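Local coordinates for putative lipoprotein (Bacteroides ovatus, PDB 3OQQ) that is of unknown function but is probably an extracellular lipoprotein, built largely of antiparallel beta-sheet and carrying bound calcium ions, at residues D206-S211 with V259-A264; G194-G199 with G266-L271; K173-L178 with R304-E309; S211-G216 with R300-L305; F122-G127 with E153-V158. One frame throughout, in Å; residues are numbered along the deposited sequence. Where two conformers were deposited one is given.

How the interactions relate
From the N terminus, interaction 5 closes first, pairing 122-127 with 153-158 before any other contact opens. Segment 173-178 then begins the widest loop, which interaction 3 shuts at 304-309. Interaction 2 lies within that loop, joining 194-199 to 266-271, and interaction 1 lies deeper still, between 206-211 and 259-264. Interaction 4 starts on the Ser211 it shares with interaction 1, runs to 300-305, and therefore crosses interactions 1 and 2; it ends on Arg304 and Leu305, shared with interaction 3. Interactions 3, 4 and 5 build edge-to-edge strand pairs, interaction 2 belongs to a second, six-stranded sheet, and interaction 1 packs the two layers together.

Interaction 1 (D206-S211 with V259-A264); sequences DRITAS and VDKAQA
Ile208 and Val259 meet in a buried apolar contact between two sheet layers: strand 205-215 belongs to one and strand 253-263 to the other. The axes of the segments stay 9.1 Å apart at closest approach, too far for backbone pairing, and no hydrogen bond joins them. Their directions differ by 167°, so the strands run almost antiparallel across the gap. The side chains of Ile208 and Val259 overlap flank to flank, pointing opposite ways, with Ile208 CG2 3.8 Å from Val259 CG1. A chi2 of 161° places Ile208 CD1, which touches Val259 CG1 and also Lys261 CB, the latter at 4.1 Å. Ala210 CB adds a lighter touch, 4.1 Å from Val259 CG2. Lys261 runs extended beyond CG, its aliphatic part passing Ile208 CD1, and brings NZ within 3.1 Å of Asp206 O. The angle there is poor for a hydrogen bond; the ammonium is instead bonded to Val205 O, at the start of strand 205-215. Asp206 and Arg207 both face Ile306 in a classic beta bulge, while Leu305 and Val303 of strand 298-307 extend the apolar layer around Ile208 and Val259. Such interdigitation of inward-facing aliphatic groups is consistent with the face-to-face packing of a beta-sandwich core.

Interaction 2 (G194-G199 with G266-L271); sequences GVVLDG and GTVITL
Leu197 and Ile269 touch through their delta methyls because both side chains are extended at their outer bond: chi2 of 172° places CD1 of Leu197, and chi2 of 171° does the same for CD1 of Ile269. The two chains cross at a slant, and Leu197 CD1 lies 3.8 Å from Ile269 CD1. On this same face Val195 turns CG1 between its backbone N and carbonyl carbon, setting that methyl 4.0 Å from Ile269 CB. The reverse face carries Val196 and Val268, which lie side by side; each has CG1 anti to the backbone N, and their CG2 methyls meet at 4.0 Å. Between these two faces runs an antiparallel backbone pairing. Val195 and Ile269 form a hydrogen-bonded pair, in which Ile269 N reaches Val195 O at 2.9 Å with an almost straight N-H...O angle of 175°. Leu197 N likewise reaches Thr267 O at 2.9 Å, but the return bond from Thr267 N to Leu197 O is weak at 3.4 Å. That weak end coincides with an inverse gamma turn centred on Leu197. At the other end Gly194 CA comes 2.9 Å from Ile269 O. Leu176 and Leu178 of strand 173-184, in the facing sheet, cover Val195, Leu197 and Ile269, consistent with neighbouring strands of a six-stranded antiparallel sheet forming one layer of a beta-sandwich.

Interaction 3 (K173-L178 with R304-E309); sequences KEELLL and RLIGKE
Leu176 and Leu305 form a hydrogen-bonded pair in an antiparallel strand pairing, the segment axes 4.7 Å apart and their directions differing by 171°. This edge-to-edge join of strands 173-184 and 298-307 continues through Gly307 N, which bonds to Glu174 O. Leu176 CD2 and Leu305 CD1 pack side by side toward Leu197 of strand 190-198, in the apolar layer between the two sheets. On the other face Glu175 and Arg304 make a two-pronged salt bridge. Arg304 CG stands anti to the backbone N (chi1 -174°), and the chain then runs extended to NE. The guanidinium grips the carboxylate side-on: NE donates to Glu175 OE1 at 2.9 Å and NH2 to Glu175 OE2 at 2.8 Å. OE1 lies in the guanidinium plane, yet both nitrogens approach from above the carboxylate plane, the two planes 64° apart. Ile306 CD1 covers one guanidinium face, 3.9 Å above it and offset toward the rim. The Lys173 tail lies beside Ile306, its NZ making a weak salt bridge to poorly ordered Glu309. Near Glu174, whose OE2 forms a salt bridge with Arg316 NH2, a water accepts from Glu174 N and donates to Lys308 O and, at 2.7 Å, to Glu174 OE1.

Interaction 4 (S211-G216 with R300-L305); sequences SLILKG and RAEVRL
Ile213 and Arg300 belong to the tightly packed part of this antiparallel strand pairing, in which they and the Ser211-Glu302 pair are each hydrogen-bonded in both directions. Strands 205-215 and 298-307 are neighbours in a strongly twisted part of the sheet, the segment directions standing 138° apart. Above this backbone Ile213 CD1 sits 3.9 Å from Glu302 CB and 4.0 Å from Arg300 CD, packed over the aliphatic parts of two charged residues. The opposite face, with Leu212 and Ala301, is buried against Leu257 of strand 253-263. The partly exposed, charged tips of Lys215 and Arg300 meet more loosely. Lys215 CG, anti to the backbone N (chi1 178°), lies over the centre of the Arg300 guanidinium, 4.0 Å above its plane; the chain bends at chi2 beyond it. The meeting puts like charges together, with Lys215 NZ 4.1 Å from Arg300 NH2. Asp181 probably offsets the repulsion, since it forms a salt bridge with Arg300 NE and a long, weak ion pair with Lys215 NZ. On the Ser211 side a water joins the strands: it donates to Glu302 O at 2.9 Å, donates weakly to Glu302 OE2, and is hydrogen-bonded to Ser211 OG at 2.6 Å.

Interaction 5 (F122-G127 with E153-V158); sequences FYHNTG and EYDLKV
Tyr154 lays its ring over the backbone at Gly127 and ends on Asn125. From CB, chi1 of 74° sets CG in the crowded position between the backbone N and the carbonyl carbon, 4.0 Å from Gly127 O. CD2 comes nearer to that same Gly127 O, at 3.4 Å. CE2 then lies 3.5 Å from Gly127 N, which sits over one ring face toward the rim. On the far side of the ring CD1 faces Asn125 O, and CE1 is 3.5 Å from Asn125 OD1, an atom at the ring edge. CZ lies near Gly127 N and Asn125 OD1. At the tip, OH donates to Asn125 OD1 at 2.8 Å, approaching from above the carbonyl plane of the amide, 37° out of it; this oxygen also accepts from Gln333 NE2. These side chains ride on an antiparallel pairing of strands 122-131 and 150-161. Strand 36-41 continues the sheet beyond one partner and strand 173-184 beyond the other. On one face Tyr123, Asn125 and Val158 pack against helix 314-328, while Leu156 lies beside Leu178 of the adjacent strand 173-184; the other face carries a polar cluster. There His124 NE2 donates to Asp155 OD2 at 2.7 Å, nearly straight at 171° and in the imidazole plane, while ND1 is hydrogen-bonded to Leu36 O. Lys157 folds back to place NZ 2.9 Å from Asp155 OD1, so the carboxylate is held at both oxygens. Thr126 OG1 donates to Tyr154 O at 2.6 Å, an oxygen that also accepts from Gly127 N. A water donates to both Thr126 OG1 and Asp155 OD2.

Interaction 1 (D206-S211 with V259-A264)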
# COMPACT_ATOMS: atom_id res chain seq x y z
N ASP A 206 8.29 5.87 18.30
CA ASP A 206 8.00 6.17 19.71
C ASP A 206 6.70 5.49 20.12
O ASP A 206 6.72 4.69 21.05
CB ASP A 206 7.92 7.71 19.91
CG ASP A 206 7.60 8.23 21.30
OD1 ASP A 206 7.51 7.41 22.24
OD2 ASP A 206 7.42 9.45 21.45
N ARG A 207 5.60 5.82 19.43
CA ARG A 207 4.25 5.33 19.72
C ARG A 207 3.62 4.62 18.58
O ARG A 207 3.84 4.97 17.41
CB ARG A 207 3.28 6.48 20.11
CG ARG A 207 3.74 7.46 21.19
CD ARG A 207 3.84 6.77 22.52
NE ARG A 207 4.40 7.61 23.57
CZ ARG A 207 3.74 7.99 24.66
NH1 ARG A 207 2.48 7.61 24.85
NH2 ARG A 207 4.34 8.74 25.58
N ILE A 208 2.74 3.67 18.92
CA ILE A 208 1.91 2.93 17.97
C ILE A 208 0.45 3.15 18.34
O ILE A 208 0.07 2.94 19.50
CB ILE A 208 2.25 1.41 18.00
CG1 ILE A 208 3.69 1.11 17.56
CG2 ILE A 208 1.22 0.58 17.19
CD1 ILE A 208 4.18 -0.24 17.98
N THR A 209 -0.39 3.48 17.35
CA THR A 209 -1.84 3.50 17.50
C THR A 209 -2.33 2.45 16.52
O THR A 209 -1.96 2.52 15.36
CB THR A 209 -2.45 4.88 17.35
OG1 THR A 209 -2.09 5.65 18.49
CG2 THR A 209 -3.99 4.84 17.23
N ALA A 210 -3.08 1.44 16.99
CA ALA A 210 -3.55 0.39 16.09
C ALA A 210 -5.05 0.22 16.26
O ALA A 210 -5.51 0.13 17.39
CB ALA A 210 -2.81 -0.92 16.35
N SER A 211 -5.79 0.19 15.13
CA SER A 211 -7.26 0.06 15.11
C SER A 211 -7.74 -0.95 14.10
O SER A 211 -7.18 -1.10 13.01
CB SER A 211 -7.92 1.40 14.76
OG SER A 211 -7.38 2.50 15.48
N VAL A 259 1.07 -5.14 15.67
CA VAL A 259 2.11 -4.23 15.20
C VAL A 259 3.37 -4.55 16.04
O VAL A 259 3.34 -4.40 17.26
CB VAL A 259 1.71 -2.73 15.25
CG1 VAL A 259 2.84 -1.86 14.72
CG2 VAL A 259 0.43 -2.47 14.46
N ASP A 260 4.44 -5.02 15.38
CA ASP A 260 5.70 -5.36 16.05
C ASP A 260 6.79 -4.44 15.50
O ASP A 260 7.28 -4.67 14.39
CB ASP A 260 6.05 -6.85 15.85
CG ASP A 260 7.25 -7.37 16.65
OD1 ASP A 260 8.04 -6.55 17.14
OD2 ASP A 260 7.41 -8.60 16.73
N LYS A 261 7.16 -3.39 16.28
CA LYS A 261 8.15 -2.43 15.82
C LYS A 261 9.58 -2.92 16.08
O LYS A 261 10.51 -2.31 15.59
CB LYS A 261 7.93 -1.05 16.50
CG LYS A 261 8.35 -0.98 18.01
CD LYS A 261 8.22 0.44 18.50
CE LYS A 261 8.59 0.61 19.96
NZ LYS A 261 8.12 1.95 20.46
N ALA A 262 9.74 -4.02 16.81
CA ALA A 262 11.05 -4.48 17.28
C ALA A 262 11.75 -5.56 16.42
O ALA A 262 12.81 -6.05 16.82
CB ALA A 262 10.92 -4.96 18.73
N GLN A 263 11.24 -5.87 15.25
CA GLN A 263 11.89 -6.86 14.38
C GLN A 263 13.11 -6.24 13.69
O GLN A 263 13.09 -5.05 13.42
CB GLN A 263 10.90 -7.42 13.36
CG GLN A 263 9.83 -8.33 14.00
CD GLN A 263 10.39 -9.54 14.73
OE1 GLN A 263 11.23 -10.29 14.21
NE2 GLN A 263 9.97 -9.73 15.98
N ALA A 264 14.14 -7.04 13.39
CA ALA A 264 15.36 -6.55 12.73
C ALA A 264 15.10 -5.83 11.38
O ALA A 264 15.70 -4.78 11.13
CB ALA A 264 16.32 -7.71 12.50

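Interaction 2 (G194-G199 with G266-L271)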
# COMPACT_ATOMS: atom_id res chain seq x y z
N GLY A 194 -0.34 -8.87 5.61
CA GLY A 194 0.53 -8.01 6.39
C GLY A 194 1.53 -7.24 5.55
O GLY A 194 1.55 -7.34 4.32
N VAL A 195 2.40 -6.51 6.24
CA VAL A 195 3.43 -5.73 5.58
C VAL A 195 4.59 -5.58 6.53
O VAL A 195 4.41 -5.51 7.74
CB VAL A 195 2.90 -4.32 5.07
CG1 VAL A 195 2.44 -3.41 6.22
CG2 VAL A 195 3.92 -3.61 4.18
N VAL A 196 5.77 -5.58 5.97
CA VAL A 196 6.99 -5.23 6.66
C VAL A 196 7.31 -3.83 6.17
O VAL A 196 7.43 -3.62 4.96
CB VAL A 196 8.17 -6.20 6.39
CG1 VAL A 196 9.44 -5.67 7.05
CG2 VAL A 196 7.87 -7.63 6.82
N LEU A 197 7.44 -2.87 7.10
CA LEU A 197 7.87 -1.51 6.77
C LEU A 197 9.37 -1.55 6.91
O LEU A 197 9.92 -1.30 7.99
CB LEU A 197 7.21 -0.47 7.69
CG LEU A 197 5.69 -0.43 7.71
CD1 LEU A 197 5.22 0.49 8.77
CD2 LEU A 197 5.11 -0.09 6.33
N ASP A 198 10.01 -2.01 5.83
CA ASP A 198 11.43 -2.27 5.74
C ASP A 198 12.27 -1.04 6.12
O ASP A 198 12.07 0.05 5.58
CB ASP A 198 11.76 -2.75 4.33
CG ASP A 198 12.97 -3.64 4.26
OD1 ASP A 198 14.06 -3.18 4.64
OD2 ASP A 198 12.82 -4.81 3.85
N GLY A 199 13.18 -1.23 7.08
CA GLY A 199 14.05 -0.16 7.55
C GLY A 199 13.42 0.73 8.61
O GLY A 199 14.12 1.55 9.20
N GLY A 266 12.44 -4.25 10.35
CA GLY A 266 11.58 -3.08 10.46
C GLY A 266 10.31 -3.43 11.19
O GLY A 266 10.27 -4.46 11.88
N THR A 267 9.26 -2.58 11.06
CA THR A 267 7.95 -2.80 11.72
C THR A 267 7.16 -3.89 10.98
O THR A 267 6.97 -3.80 9.76
CB THR A 267 7.17 -1.46 11.81
OG1 THR A 267 8.02 -0.50 12.44
CG2 THR A 267 5.86 -1.59 12.60
N VAL A 268 6.71 -4.92 11.71
CA VAL A 268 5.96 -6.01 11.05
C VAL A 268 4.48 -5.90 11.48
O VAL A 268 4.17 -6.00 12.67
CB VAL A 268 6.56 -7.41 11.33
CG1 VAL A 268 5.70 -8.52 10.71
CG2 VAL A 268 8.01 -7.48 10.84
N ILE A 269 3.59 -5.67 10.50
CA ILE A 269 2.16 -5.48 10.71
C ILE A 269 1.38 -6.65 10.13
O ILE A 269 1.53 -6.95 8.95
CB ILE A 269 1.71 -4.11 10.08
CG1 ILE A 269 2.48 -2.94 10.75
CG2 ILE A 269 0.17 -3.89 10.21
CD1 ILE A 269 2.33 -1.59 10.12
N THR A 270 0.53 -7.29 10.95
CA THR A 270 -0.30 -8.39 10.44
C THR A 270 -1.78 -8.20 10.81
O THR A 270 -2.10 -7.81 11.93
CB THR A 270 0.18 -9.76 10.91
OG1 THR A 270 0.17 -9.77 12.33
CG2 THR A 270 1.56 -10.13 10.38
N LEU A 271 -2.66 -8.52 9.86
CA LEU A 271 -4.10 -8.56 10.01
C LEU A 271 -4.53 -10.00 9.85
O LEU A 271 -4.49 -10.55 8.74
CB LEU A 271 -4.79 -7.64 8.99
CG LEU A 271 -6.34 -7.68 9.02
CD1 LEU A 271 -6.89 -7.25 10.42
CD2 LEU A 271 -6.91 -6.83 7.94

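Interaction 3 (K173-L178 with R304-E309)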
# COMPACT_ATOMS: atom_id res chain seq x y z
N LYS A 173 9.11 15.77 14.31
CA LYS A 173 9.00 14.32 14.11
C LYS A 173 8.24 13.99 12.84
O LYS A 173 7.72 14.88 12.18
CB LYS A 173 8.33 13.63 15.32
CG LYS A 173 6.90 14.07 15.64
CD LYS A 173 6.61 13.83 17.10
CE LYS A 173 5.17 14.12 17.45
NZ LYS A 173 4.85 13.67 18.83
N GLU A 174 8.22 12.69 12.49
CA GLU A 174 7.49 12.13 11.35
C GLU A 174 6.41 11.24 11.90
O GLU A 174 6.54 10.69 13.00
CB GLU A 174 8.40 11.31 10.42
CG GLU A 174 9.51 12.05 9.73
CD GLU A 174 10.59 12.60 10.64
OE1 GLU A 174 11.20 11.81 11.39
OE2 GLU A 174 10.80 13.83 10.61
N GLU A 175 5.36 11.10 11.13
CA GLU A 175 4.25 10.23 11.40
C GLU A 175 4.00 9.42 10.19
O GLU A 175 4.24 9.88 9.08
CB GLU A 175 3.00 11.02 11.76
CG GLU A 175 2.81 11.21 13.25
CD GLU A 175 1.45 11.78 13.58
OE1 GLU A 175 0.46 11.38 12.93
OE2 GLU A 175 1.39 12.61 14.51
N LEU A 176 3.52 8.22 10.39
CA LEU A 176 3.15 7.29 9.34
C LEU A 176 1.74 6.85 9.64
O LEU A 176 1.45 6.46 10.77
CB LEU A 176 4.12 6.10 9.32
CG LEU A 176 3.94 5.10 8.19
CD1 LEU A 176 5.25 4.72 7.65
CD2 LEU A 176 3.19 3.85 8.65
N LEU A 177 0.86 6.98 8.65
CA LEU A 177 -0.50 6.47 8.74
C LEU A 177 -0.68 5.42 7.64
O LEU A 177 -0.58 5.76 6.44
CB LEU A 177 -1.56 7.58 8.65
CG LEU A 177 -3.02 7.15 8.87
CD1 LEU A 177 -3.26 6.78 10.33
CD2 LEU A 177 -3.98 8.29 8.48
N LEU A 178 -0.91 4.16 8.04
CA LEU A 178 -1.16 3.05 7.13
C LEU A 178 -2.55 2.47 7.32
O LEU A 178 -2.94 2.15 8.43
CB LEU A 178 -0.13 1.92 7.32
CG LEU A 178 -0.46 0.55 6.65
CD1 LEU A 178 -0.19 0.57 5.17
CD2 LEU A 178 0.28 -0.57 7.28
N ARG A 304 -1.06 3.99 13.08
CA ARG A 304 -0.38 5.27 13.17
C ARG A 304 0.91 5.05 13.94
O ARG A 304 0.88 4.55 15.07
CB ARG A 304 -1.28 6.30 13.87
CG ARG A 304 -0.71 7.71 13.89
CD ARG A 304 -1.65 8.62 14.64
NE ARG A 304 -1.07 9.94 14.88
CZ ARG A 304 -1.27 10.64 15.99
NH1 ARG A 304 -1.99 10.14 16.98
NH2 ARG A 304 -0.73 11.85 16.13
N LEU A 305 2.05 5.33 13.31
CA LEU A 305 3.36 5.20 13.97
C LEU A 305 3.95 6.59 14.13
O LEU A 305 4.13 7.28 13.13
CB LEU A 305 4.32 4.30 13.18
CG LEU A 305 3.80 2.92 12.78
CD1 LEU A 305 4.70 2.32 11.78
CD2 LEU A 305 3.69 1.98 13.97
N ILE A 306 4.18 7.02 15.39
CA ILE A 306 4.69 8.35 15.70
C ILE A 306 6.18 8.23 15.95
O ILE A 306 6.61 7.45 16.83
CB ILE A 306 3.92 9.02 16.88
CG1 ILE A 306 2.40 9.11 16.55
CG2 ILE A 306 4.45 10.43 17.19
CD1 ILE A 306 1.53 8.16 17.38
N GLY A 307 6.95 8.95 15.14
CA GLY A 307 8.40 8.93 15.22
C GLY A 307 8.95 9.54 16.50
O GLY A 307 8.33 10.44 17.07
N LYS A 308 10.12 9.04 16.95
CA LYS A 308 10.83 9.52 18.13
C LYS A 308 11.19 10.99 17.95
O LYS A 308 11.63 11.41 16.87
CB LYS A 308 12.13 8.72 18.37
CG LYS A 308 11.95 7.39 19.07
CD LYS A 308 12.33 7.45 20.54
CE LYS A 308 12.55 6.08 21.13
NZ LYS A 308 11.30 5.27 21.17
N GLU A 309 10.96 11.77 18.99
CA GLU A 309 11.28 13.19 18.99
C GLU A 309 12.66 13.34 19.62
O GLU A 309 13.08 12.46 20.38
CB GLU A 309 10.19 13.93 19.78
CG GLU A 309 9.82 15.30 19.28
CD GLU A 309 8.73 15.92 20.14
OE1 GLU A 309 7.54 15.61 19.91
OE2 GLU A 309 9.08 16.66 21.09
O HOH W 1 10.55 11.07 13.87

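Interaction 4 (S211-G216 with R300-L305)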
# COMPACT_ATOMS: atom_id res chain seq x y z
N SER A 211 -5.79 0.19 15.13
CA SER A 211 -7.26 0.06 15.11
C SER A 211 -7.74 -0.95 14.10
O SER A 211 -7.18 -1.10 13.01
CB SER A 211 -7.92 1.40 14.76
OG SER A 211 -7.38 2.50 15.48
N LEU A 212 -8.81 -1.65 14.49
CA LEU A 212 -9.59 -2.56 13.65
C LEU A 212 -10.87 -1.83 13.40
O LEU A 212 -11.47 -1.34 14.37
CB LEU A 212 -9.81 -3.90 14.32
CG LEU A 212 -8.60 -4.83 14.30
CD1 LEU A 212 -8.82 -6.03 15.23
CD2 LEU A 212 -8.27 -5.26 12.86
N ILE A 213 -11.25 -1.67 12.14
CA ILE A 213 -12.38 -0.82 11.73
C ILE A 213 -13.15 -1.47 10.59
O ILE A 213 -12.55 -2.16 9.77
CB ILE A 213 -11.80 0.59 11.25
CG1 ILE A 213 -11.04 1.37 12.32
CG2 ILE A 213 -12.87 1.51 10.60
CD1 ILE A 213 -10.14 2.45 11.69
N LEU A 214 -14.46 -1.19 10.51
CA LEU A 214 -15.33 -1.54 9.37
C LEU A 214 -15.49 -0.26 8.56
O LEU A 214 -16.03 0.73 9.07
CB LEU A 214 -16.67 -2.16 9.79
CG LEU A 214 -16.59 -3.56 10.43
CD1 LEU A 214 -18.01 -4.13 10.65
CD2 LEU A 214 -15.75 -4.55 9.55
N LYS A 215 -14.91 -0.25 7.35
CA LYS A 215 -14.87 0.92 6.48
C LYS A 215 -16.08 0.97 5.52
O LYS A 215 -16.10 0.28 4.51
CB LYS A 215 -13.53 0.95 5.72
CG LYS A 215 -13.38 2.10 4.72
CD LYS A 215 -12.57 1.62 3.49
CE LYS A 215 -12.52 2.63 2.37
NZ LYS A 215 -11.75 2.11 1.21
N GLY A 216 -17.06 1.80 5.85
CA GLY A 216 -18.25 2.00 5.04
C GLY A 216 -17.93 2.72 3.74
O GLY A 216 -17.07 3.60 3.70
N ARG A 300 -10.88 -3.11 7.97
CA ARG A 300 -9.74 -2.21 7.89
C ARG A 300 -8.82 -2.32 9.10
O ARG A 300 -9.30 -2.26 10.24
CB ARG A 300 -10.24 -0.74 7.74
CG ARG A 300 -9.20 0.36 8.14
CD ARG A 300 -9.65 1.76 7.75
NE ARG A 300 -9.54 1.97 6.30
CZ ARG A 300 -9.60 3.15 5.70
NH1 ARG A 300 -9.80 4.26 6.41
NH2 ARG A 300 -9.45 3.24 4.39
N ALA A 301 -7.50 -2.46 8.84
CA ALA A 301 -6.48 -2.31 9.87
C ALA A 301 -5.89 -0.90 9.68
O ALA A 301 -5.58 -0.50 8.55
CB ALA A 301 -5.39 -3.39 9.77
N GLU A 302 -5.82 -0.12 10.77
CA GLU A 302 -5.28 1.24 10.68
C GLU A 302 -4.16 1.39 11.70
O GLU A 302 -4.35 1.09 12.88
CB GLU A 302 -6.36 2.30 10.88
CG GLU A 302 -5.83 3.71 10.69
CD GLU A 302 -6.82 4.81 11.00
OE1 GLU A 302 -7.61 5.17 10.10
OE2 GLU A 302 -6.82 5.30 12.15
N VAL A 303 -2.98 1.82 11.22
CA VAL A 303 -1.79 1.94 12.07
C VAL A 303 -1.20 3.32 11.94
O VAL A 303 -0.88 3.78 10.84
CB VAL A 303 -0.72 0.87 11.75
CG1 VAL A 303 0.48 0.98 12.71
CG2 VAL A 303 -1.30 -0.55 11.78
N ARG A 304 -1.06 3.99 13.08
CA ARG A 304 -0.38 5.27 13.17
C ARG A 304 0.91 5.05 13.94
O ARG A 304 0.88 4.55 15.07
CB ARG A 304 -1.28 6.30 13.87
CG ARG A 304 -0.71 7.71 13.89
CD ARG A 304 -1.65 8.62 14.64
NE ARG A 304 -1.07 9.94 14.88
CZ ARG A 304 -1.27 10.64 15.99
NH1 ARG A 304 -1.99 10.14 16.98
NH2 ARG A 304 -0.73 11.85 16.13
N LEU A 305 2.05 5.33 13.31
CA LEU A 305 3.36 5.20 13.97
C LEU A 305 3.95 6.59 14.13
O LEU A 305 4.13 7.28 13.13
CB LEU A 305 4.32 4.30 13.18
CG LEU A 305 3.80 2.92 12.78
CD1 LEU A 305 4.70 2.32 11.78
CD2 LEU A 305 3.69 1.98 13.97
O HOH W 2 -5.25 3.40 14.35

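Interaction 5 (F122-G127 with E153-V158)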
# COMPACT_ATOMS: atom_id res chain seq x y z
N PHE A 122 3.09 16.13 3.47
CA PHE A 122 2.86 14.69 3.60
C PHE A 122 2.98 14.02 2.26
O PHE A 122 2.55 14.58 1.25
CB PHE A 122 1.53 14.34 4.30
CG PHE A 122 0.23 14.72 3.61
CD1 PHE A 122 -0.34 15.98 3.81
CD2 PHE A 122 -0.46 13.80 2.83
CE1 PHE A 122 -1.55 16.33 3.20
CE2 PHE A 122 -1.68 14.14 2.23
CZ PHE A 122 -2.22 15.40 2.41
N TYR A 123 3.66 12.86 2.24
CA TYR A 123 3.81 12.03 1.06
C TYR A 123 2.66 11.03 1.05
O TYR A 123 2.18 10.65 2.12
CB TYR A 123 5.15 11.31 1.08
CG TYR A 123 6.32 12.22 0.83
CD1 TYR A 123 6.69 12.59 -0.47
CD2 TYR A 123 7.09 12.71 1.88
CE1 TYR A 123 7.77 13.43 -0.70
CE2 TYR A 123 8.18 13.55 1.66
CZ TYR A 123 8.51 13.91 0.36
OH TYR A 123 9.59 14.74 0.14
N HIS A 124 2.20 10.61 -0.13
CA HIS A 124 1.08 9.68 -0.18
C HIS A 124 1.31 8.61 -1.24
O HIS A 124 1.65 8.94 -2.39
CB HIS A 124 -0.25 10.44 -0.48
CG HIS A 124 -1.46 9.56 -0.59
ND1 HIS A 124 -2.27 9.60 -1.71
CD2 HIS A 124 -1.98 8.67 0.29
CE1 HIS A 124 -3.25 8.74 -1.47
NE2 HIS A 124 -3.12 8.16 -0.28
N ASN A 125 1.11 7.33 -0.85
CA ASN A 125 1.19 6.20 -1.79
C ASN A 125 0.06 5.20 -1.47
O ASN A 125 -0.15 4.83 -0.32
CB ASN A 125 2.58 5.52 -1.77
CG ASN A 125 2.70 4.37 -2.73
OD1 ASN A 125 2.89 3.21 -2.33
ND2 ASN A 125 2.58 4.64 -4.02
N THR A 126 -0.67 4.80 -2.51
CA THR A 126 -1.80 3.87 -2.37
C THR A 126 -1.78 2.88 -3.55
O THR A 126 -1.21 3.17 -4.60
CB THR A 126 -3.15 4.63 -2.21
OG1 THR A 126 -4.21 3.69 -1.98
CG2 THR A 126 -3.49 5.53 -3.41
N GLY A 127 -2.37 1.71 -3.34
CA GLY A 127 -2.46 0.68 -4.36
C GLY A 127 -3.31 -0.48 -3.89
O GLY A 127 -3.89 -0.44 -2.80
N GLU A 153 -6.51 -3.43 -0.38
CA GLU A 153 -6.07 -2.07 -0.71
C GLU A 153 -5.24 -1.52 0.39
O GLU A 153 -5.47 -1.81 1.57
CB GLU A 153 -7.28 -1.14 -0.92
CG GLU A 153 -8.36 -1.72 -1.80
CD GLU A 153 -9.50 -0.77 -2.15
OE1 GLU A 153 -9.70 0.22 -1.42
OE2 GLU A 153 -10.17 -1.03 -3.18
N TYR A 154 -4.28 -0.69 0.05
CA TYR A 154 -3.49 -0.08 1.10
C TYR A 154 -3.39 1.38 0.85
O TYR A 154 -3.49 1.83 -0.29
CB TYR A 154 -2.09 -0.70 1.23
CG TYR A 154 -1.14 -0.30 0.12
CD1 TYR A 154 -0.36 0.85 0.22
CD2 TYR A 154 -1.05 -1.05 -1.05
CE1 TYR A 154 0.53 1.21 -0.78
CE2 TYR A 154 -0.14 -0.71 -2.06
CZ TYR A 154 0.61 0.45 -1.93
OH TYR A 154 1.49 0.82 -2.92
N ASP A 155 -3.07 2.12 1.91
CA ASP A 155 -2.86 3.56 1.83
C ASP A 155 -1.81 3.92 2.83
O ASP A 155 -1.97 3.64 4.01
CB ASP A 155 -4.16 4.32 2.11
CG ASP A 155 -4.06 5.77 1.70
OD1 ASP A 155 -3.36 6.55 2.40
OD2 ASP A 155 -4.67 6.13 0.67
N LEU A 156 -0.76 4.56 2.35
CA LEU A 156 0.35 5.03 3.19
C LEU A 156 0.50 6.54 3.06
O LEU A 156 0.53 7.05 1.94
CB LEU A 156 1.67 4.32 2.80
CG LEU A 156 1.91 2.95 3.40
CD1 LEU A 156 2.82 2.11 2.52
CD2 LEU A 156 2.49 3.07 4.80
N LYS A 157 0.59 7.25 4.20
CA LYS A 157 0.80 8.69 4.32
C LYS A 157 1.92 8.91 5.33
O LYS A 157 1.83 8.43 6.46
CB LYS A 157 -0.48 9.43 4.77
CG LYS A 157 -1.34 9.98 3.66
CD LYS A 157 -2.62 10.61 4.21
CE LYS A 157 -3.82 9.67 4.21
NZ LYS A 157 -4.27 9.30 2.83
N VAL A 158 2.97 9.60 4.91
CA VAL A 158 4.09 9.95 5.77
C VAL A 158 4.06 11.47 5.90
O VAL A 158 4.25 12.18 4.92
CB VAL A 158 5.44 9.39 5.25
CG1 VAL A 158 6.62 10.01 6.01
CG2 VAL A 158 5.47 7.88 5.37
O HOH W 3 -6.62 5.04 -1.45